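Side-chain contacts in bifunctional endomannanase/endoglucanase (Caldanaerobius polysaccharolyticus, PDB 3W0K), which probably hydrolyses beta-linked polysaccharides such as mannan and cellulose, as a bifunctional endomannanase and endoglucanase of glycoside hydrolase family 5: residues A[41-45]-A[46-50]; A[153-156]-A[157-161]. All coordinates share one frame; numbering follows the deposited sequence.

In the fold
Both contacts are local and lie in series along the chain of a (beta/alpha)8 barrel, neither nested in the other nor crossing it. Contact 1 comes first, where strand 38-44, the second of the eight parallel barrel strands, runs out into the loop that leads to helix 62-74; it closes a tight turn at the strand's C-terminal end. Contact 2 lies wholly within helix 148-165, which connects the fourth strand, 130-133, to the fifth, 170-174, and there the chain closes only successive helical turns. The centres of the two contacts are about 20 Å apart and their nearest atoms about 12 Å, without touching.

Contact 1 (A[41-45]-A[46-50]); sequences IPVDY and RFWTR
Asp-44 and Arg-46 meet side-on, carboxylate and guanidinium nearly coplanar at 19°. Arg-46 NE reaches Asp-44 OD1 at 3.2 Å and Arg-46 NH2 reaches Asp-44 OD2 at 2.9 Å, both on syn lone pairs. The backbone N of Arg-46 also binds Asp-44 OD1, from above the carboxylate plane, while Asp-44 OD2 accepts from Trp-14 N. An alanine here is likely to leave the Arg-46 guanidinium without its carboxylate mate and Arg-46 N without this acceptor. The bend in the Arg-46 chain at chi3 (-60°) brings the guanidinium back to Asp-44. Arg-46 CG lies over the Tyr-45 face as a CH-pi contact, 4.2 Å from the ring centroid. Tyr-45 OH bonds to Glu-97. On the Trp-48 side, Tyr-45 CA lies over the six-membered ring, 3.7 Å from its centroid, whereas Val-43 CG2 meets the indole edge at CH2 (3.7 Å). Trp-48 N and, one residue further on, the side-chain Thr-49 OG1 (2.9 Å) grip Tyr-45 O from opposite faces of its plane. The i to i+3 backbone bonds Phe-47 N to Asp-44 O and Trp-48 N to Tyr-45 O form a 3-10 turn at the C-terminal end of a barrel strand, where TIM-barrel hydrolases carry their active sites.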
loop_
_atom_site.group_PDB
_atom_site.type_symbol
_atom_site.label_atom_id
_atom_site.label_comp_id
_atom_site.label_asym_id
_atom_site.label_seq_id
_atom_site.Cartn_x
_atom_site.Cartn_y
_atom_site.Cartn_z
ATOM N N ILE A 41 -1.289 -1.180 7.190
ATOM C CA ILE A 41 -1.794 -0.031 7.925
ATOM C C ILE A 41 -1.019 1.241 7.575
ATOM O O ILE A 41 0.032 1.513 8.159
ATOM C CB ILE A 41 -1.700 -0.272 9.457
ATOM C CG1 ILE A 41 -2.399 -1.583 9.841
ATOM C CG2 ILE A 41 -2.339 0.887 10.218
ATOM C CD1 ILE A 41 -3.900 -1.558 9.663
ATOM N N PRO A 42 -1.499 2.006 6.580
ATOM C CA PRO A 42 -0.837 3.253 6.168
ATOM C C PRO A 42 -1.215 4.353 7.160
ATOM O O PRO A 42 -2.394 4.659 7.326
ATOM C CB PRO A 42 -1.425 3.504 4.779
ATOM C CG PRO A 42 -2.816 2.938 4.896
ATOM C CD PRO A 42 -2.585 1.648 5.648
ATOM N N VAL A 43 -0.220 4.944 7.819
ATOM C CA VAL A 43 -0.497 5.969 8.825
ATOM C C VAL A 43 0.066 7.364 8.549
ATOM O O VAL A 43 0.997 7.532 7.763
ATOM C CB VAL A 43 -0.051 5.505 10.243
ATOM C CG1 VAL A 43 -0.650 4.139 10.564
ATOM C CG2 VAL A 43 1.469 5.455 10.350
ATOM N N ASP A 44 -0.522 8.349 9.225
ATOM C CA ASP A 44 -0.150 9.762 9.125
ATOM C C ASP A 44 0.634 10.100 10.400
ATOM O O ASP A 44 0.084 10.040 11.500
ATOM C CB ASP A 44 -1.445 10.591 9.050
ATOM C CG ASP A 44 -1.210 12.070 8.789
ATOM O OD1 ASP A 44 -0.135 12.606 9.123
ATOM O OD2 ASP A 44 -2.140 12.709 8.257
ATOM N N TYR A 45 1.909 10.462 10.251
ATOM C CA TYR A 45 2.753 10.780 11.406
ATOM C C TYR A 45 2.244 11.941 12.259
ATOM O O TYR A 45 2.657 12.091 13.410
ATOM C CB TYR A 45 4.209 11.032 10.976
ATOM C CG TYR A 45 4.498 12.428 10.464
ATOM C CD1 TYR A 45 5.038 13.397 11.307
ATOM C CD2 TYR A 45 4.238 12.778 9.143
ATOM C CE1 TYR A 45 5.310 14.686 10.851
ATOM C CE2 TYR A 45 4.509 14.065 8.672
ATOM C CZ TYR A 45 5.044 15.012 9.534
ATOM O OH TYR A 45 5.316 16.285 9.087
ATOM N N ARG A 46 1.348 12.756 11.703
ATOM C CA ARG A 46 0.804 13.891 12.445
ATOM C C ARG A 46 -0.092 13.460 13.606
ATOM O O ARG A 46 -0.410 14.265 14.485
ATOM C CB ARG A 46 0.065 14.849 11.512
ATOM C CG ARG A 46 0.980 15.553 10.525
ATOM C CD ARG A 46 0.181 16.458 9.616
ATOM N NE ARG A 46 -0.812 15.695 8.868
ATOM C CZ ARG A 46 -1.800 16.232 8.162
ATOM N NH1 ARG A 46 -1.939 17.552 8.102
ATOM N NH2 ARG A 46 -2.649 15.448 7.514
ATOM N N PHE A 47 -0.499 12.192 13.615
ATOM C CA PHE A 47 -1.316 11.686 14.714
ATOM C C PHE A 47 -0.519 11.708 16.020
ATOM O O PHE A 47 -1.101 11.763 17.101
ATOM C CB PHE A 47 -1.798 10.259 14.437
ATOM C CG PHE A 47 -3.114 10.188 13.712
ATOM C CD1 PHE A 47 -4.307 10.435 14.384
ATOM C CD2 PHE A 47 -3.165 9.837 12.367
ATOM C CE1 PHE A 47 -5.536 10.332 13.725
ATOM C CE2 PHE A 47 -4.388 9.729 11.699
ATOM C CZ PHE A 47 -5.576 9.977 12.381
ATOM N N TRP A 48 0.810 11.679 15.917
ATOM C CA TRP A 48 1.665 11.688 17.103
ATOM C C TRP A 48 2.738 12.772 17.060
ATOM O O TRP A 48 3.581 12.854 17.956
ATOM C CB TRP A 48 2.323 10.312 17.297
ATOM C CG TRP A 48 3.300 9.917 16.211
ATOM C CD1 TRP A 48 4.600 10.321 16.094
ATOM C CD2 TRP A 48 3.067 9.010 15.123
ATOM N NE1 TRP A 48 5.189 9.726 15.010
ATOM C CE2 TRP A 48 4.273 8.914 14.396
ATOM C CE3 TRP A 48 1.958 8.267 14.698
ATOM C CZ2 TRP A 48 4.404 8.101 13.264
ATOM C CZ3 TRP A 48 2.088 7.459 13.573
ATOM C CH2 TRP A 48 3.305 7.384 12.870
ATOM N N THR A 49 2.696 13.612 16.029
ATOM C CA THR A 49 3.686 14.674 15.870
ATOM C C THR A 49 3.011 16.017 15.651
ATOM O O THR A 49 2.238 16.186 14.708
ATOM C CB THR A 49 4.594 14.400 14.657
ATOM O OG1 THR A 49 5.086 13.058 14.717
ATOM C CG2 THR A 49 5.771 15.373 14.632
ATOM N N ARG A 50 3.330 16.980 16.510
ATOM C CA ARG A 50 2.749 18.307 16.400
ATOM C C ARG A 50 3.716 19.304 15.776
ATOM O O ARG A 50 4.890 19.354 16.135
ATOM C CB ARG A 50 2.298 18.808 17.777
ATOM C CG ARG A 50 1.552 20.136 17.732
ATOM C CD ARG A 50 0.620 20.300 18.927
ATOM N NE ARG A 50 -0.454 19.305 18.931
ATOM C CZ ARG A 50 -1.535 19.352 18.154
ATOM N NH1 ARG A 50 -1.704 20.350 17.295
ATOM N NH2 ARG A 50 -2.453 18.398 18.238
#

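Contact 2 (A[153-156]-A[157-161])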
loop_
_atom_site.group_PDB
_atom_site.type_symbol
_atom_site.label_atom_id
_atom_site.label_comp_id
_atom_site.label_asym_id
_atom_site.label_seq_id
_atom_site.Cartn_x
_atom_site.Cartn_y
_atom_site.Cartn_z
ATOM N N SER A 153 19.965 6.112 -1.317
ATOM C CA SER A 153 20.782 6.470 -0.161
ATOM C C SER A 153 19.940 6.589 1.107
ATOM O O SER A 153 20.338 6.097 2.164
ATOM C CB SER A 153 21.549 7.770 -0.418
ATOM O OG SER A 153 22.552 7.577 -1.402
ATOM N N LEU A 154 18.764 7.202 0.992
ATOM C CA LEU A 154 17.878 7.355 2.143
ATOM C C LEU A 154 17.326 6.006 2.594
ATOM O O LEU A 154 17.253 5.730 3.787
ATOM C CB LEU A 154 16.726 8.318 1.836
ATOM C CG LEU A 154 15.754 8.559 3.001
ATOM C CD1 LEU A 154 16.489 9.114 4.220
ATOM C CD2 LEU A 154 14.649 9.510 2.553
ATOM N N ILE A 155 16.917 5.177 1.636
ATOM C CA ILE A 155 16.389 3.854 1.955
ATOM C C ILE A 155 17.460 3.020 2.661
ATOM O O ILE A 155 17.192 2.398 3.685
ATOM C CB ILE A 155 15.897 3.126 0.682
ATOM C CG1 ILE A 155 14.693 3.865 0.085
ATOM C CG2 ILE A 155 15.541 1.674 0.991
ATOM C CD1 ILE A 155 13.467 3.916 0.994
ATOM N N ILE A 156 18.682 3.052 2.135
ATOM C CA ILE A 156 19.790 2.303 2.724
ATOM C C ILE A 156 20.089 2.788 4.144
ATOM O O ILE A 156 20.286 1.978 5.054
ATOM C CB ILE A 156 21.045 2.377 1.824
ATOM C CG1 ILE A 156 20.799 1.582 0.536
ATOM C CG2 ILE A 156 22.267 1.821 2.553
ATOM C CD1 ILE A 156 21.842 1.810 -0.540
ATOM N N ARG A 157 20.061 4.104 4.349
ATOM C CA ARG A 157 20.310 4.663 5.672
ATOM C C ARG A 157 19.242 4.184 6.659
ATOM O O ARG A 157 19.553 3.781 7.777
ATOM C CB ARG A 157 20.304 6.197 5.631
ATOM C CG ARG A 157 20.503 6.810 7.007
ATOM C CD ARG A 157 20.298 8.313 7.045
ATOM N NE ARG A 157 20.340 8.774 8.429
ATOM C CZ ARG A 157 19.924 9.963 8.853
ATOM N NH1 ARG A 157 19.424 10.850 7.997
ATOM N NH2 ARG A 157 19.966 10.246 10.149
ATOM N N THR A 158 17.985 4.223 6.228
ATOM C CA THR A 158 16.864 3.816 7.068
ATOM C C THR A 158 16.892 2.323 7.385
ATOM O O THR A 158 16.687 1.926 8.534
ATOM C CB THR A 158 15.525 4.206 6.410
ATOM O OG1 THR A 158 15.553 5.601 6.081
ATOM C CG2 THR A 158 14.365 3.958 7.366
ATOM N N VAL A 159 17.164 1.510 6.368
ATOM C CA VAL A 159 17.238 0.058 6.520
ATOM C C VAL A 159 18.350 -0.323 7.499
ATOM O O VAL A 159 18.157 -1.173 8.370
ATOM C CB VAL A 159 17.462 -0.630 5.155
ATOM C CG1 VAL A 159 17.884 -2.082 5.338
ATOM C CG2 VAL A 159 16.178 -0.567 4.333
ATOM N N GLU A 160 19.501 0.335 7.373
ATOM C CA GLU A 160 20.624 0.060 8.263
ATOM C C GLU A 160 20.316 0.478 9.700
ATOM O O GLU A 160 20.697 -0.211 10.649
ATOM C CB GLU A 160 21.891 0.750 7.754
ATOM C CG GLU A 160 22.468 0.094 6.499
ATOM C CD GLU A 160 23.745 0.752 5.996
ATOM O OE1 GLU A 160 24.139 1.813 6.529
ATOM O OE2 GLU A 160 24.355 0.204 5.052
ATOM N N ALA A 161 19.595 1.585 9.858
ATOM C CA ALA A 161 19.229 2.073 11.185
ATOM C C ALA A 161 18.269 1.100 11.870
ATOM O O ALA A 161 18.403 0.816 13.060
ATOM C CB ALA A 161 18.605 3.459 11.087
#
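Ser-153 through Ala-161 follow regular alpha-helical geometry, with i to i+4 bonds from Arg-157 N to Ser-153 O, Thr-158 N to Leu-154 O, Val-159 N to Ile-155 O and Glu-160 N to Ile-156 O. Thr-158 adds a second grip on the turn before it: its OG1 donates to Leu-154 O at 2.9 Å, coming from the opposite face of the carbonyl plane to its own backbone N. With OG1 anti to the carbonyl carbon (chi1 -53°), the hydroxyl lies beside the backbone N; this torsion aims it at Leu-154 O, a bond that satisfies the buried group within the helix. Leu-154 CD1 also approaches Thr-158 OG1, at 4.1 Å, the two side chains being set at a slant.

On the buried side, Ile-155 and Val-159 meet one turn apart through their CG2 methyls, 4.1 Å from each other, and Val-159 CG2 also rests 3.2 Å from Ile-155 O. Both side chains pack on Leu-189 and on strand 170-174, through Ile-173 and Ile-171 respectively. Towards solvent, Ile-156 and Glu-160 lie side by side and point the same way. Glu-160 CG passes 3.2 Å from Ile-156 O, and the extended chain beyond it carries OE2 to 3.6 Å from Ile-156 CG2.

Arg-157 keeps its CB near Ser-153 O at 3.5 Å, while its extended chain leads the guanidinium away to a salt bridge with Asp-109 on helix 105-121. That helix is also touched by Leu-154, on Gln-108, and by Thr-158, on Phe-111 and Val-112. The arrangement is that of an amphipathic barrel helix: one flank packs on the neighbouring helix, the inner side rests on the parallel strands, and the outer side carries Ile-156 and Glu-160, within the beta-alpha-beta unit of strand 130-133, helix 148-165 and strand 170-174 in the TIM barrel.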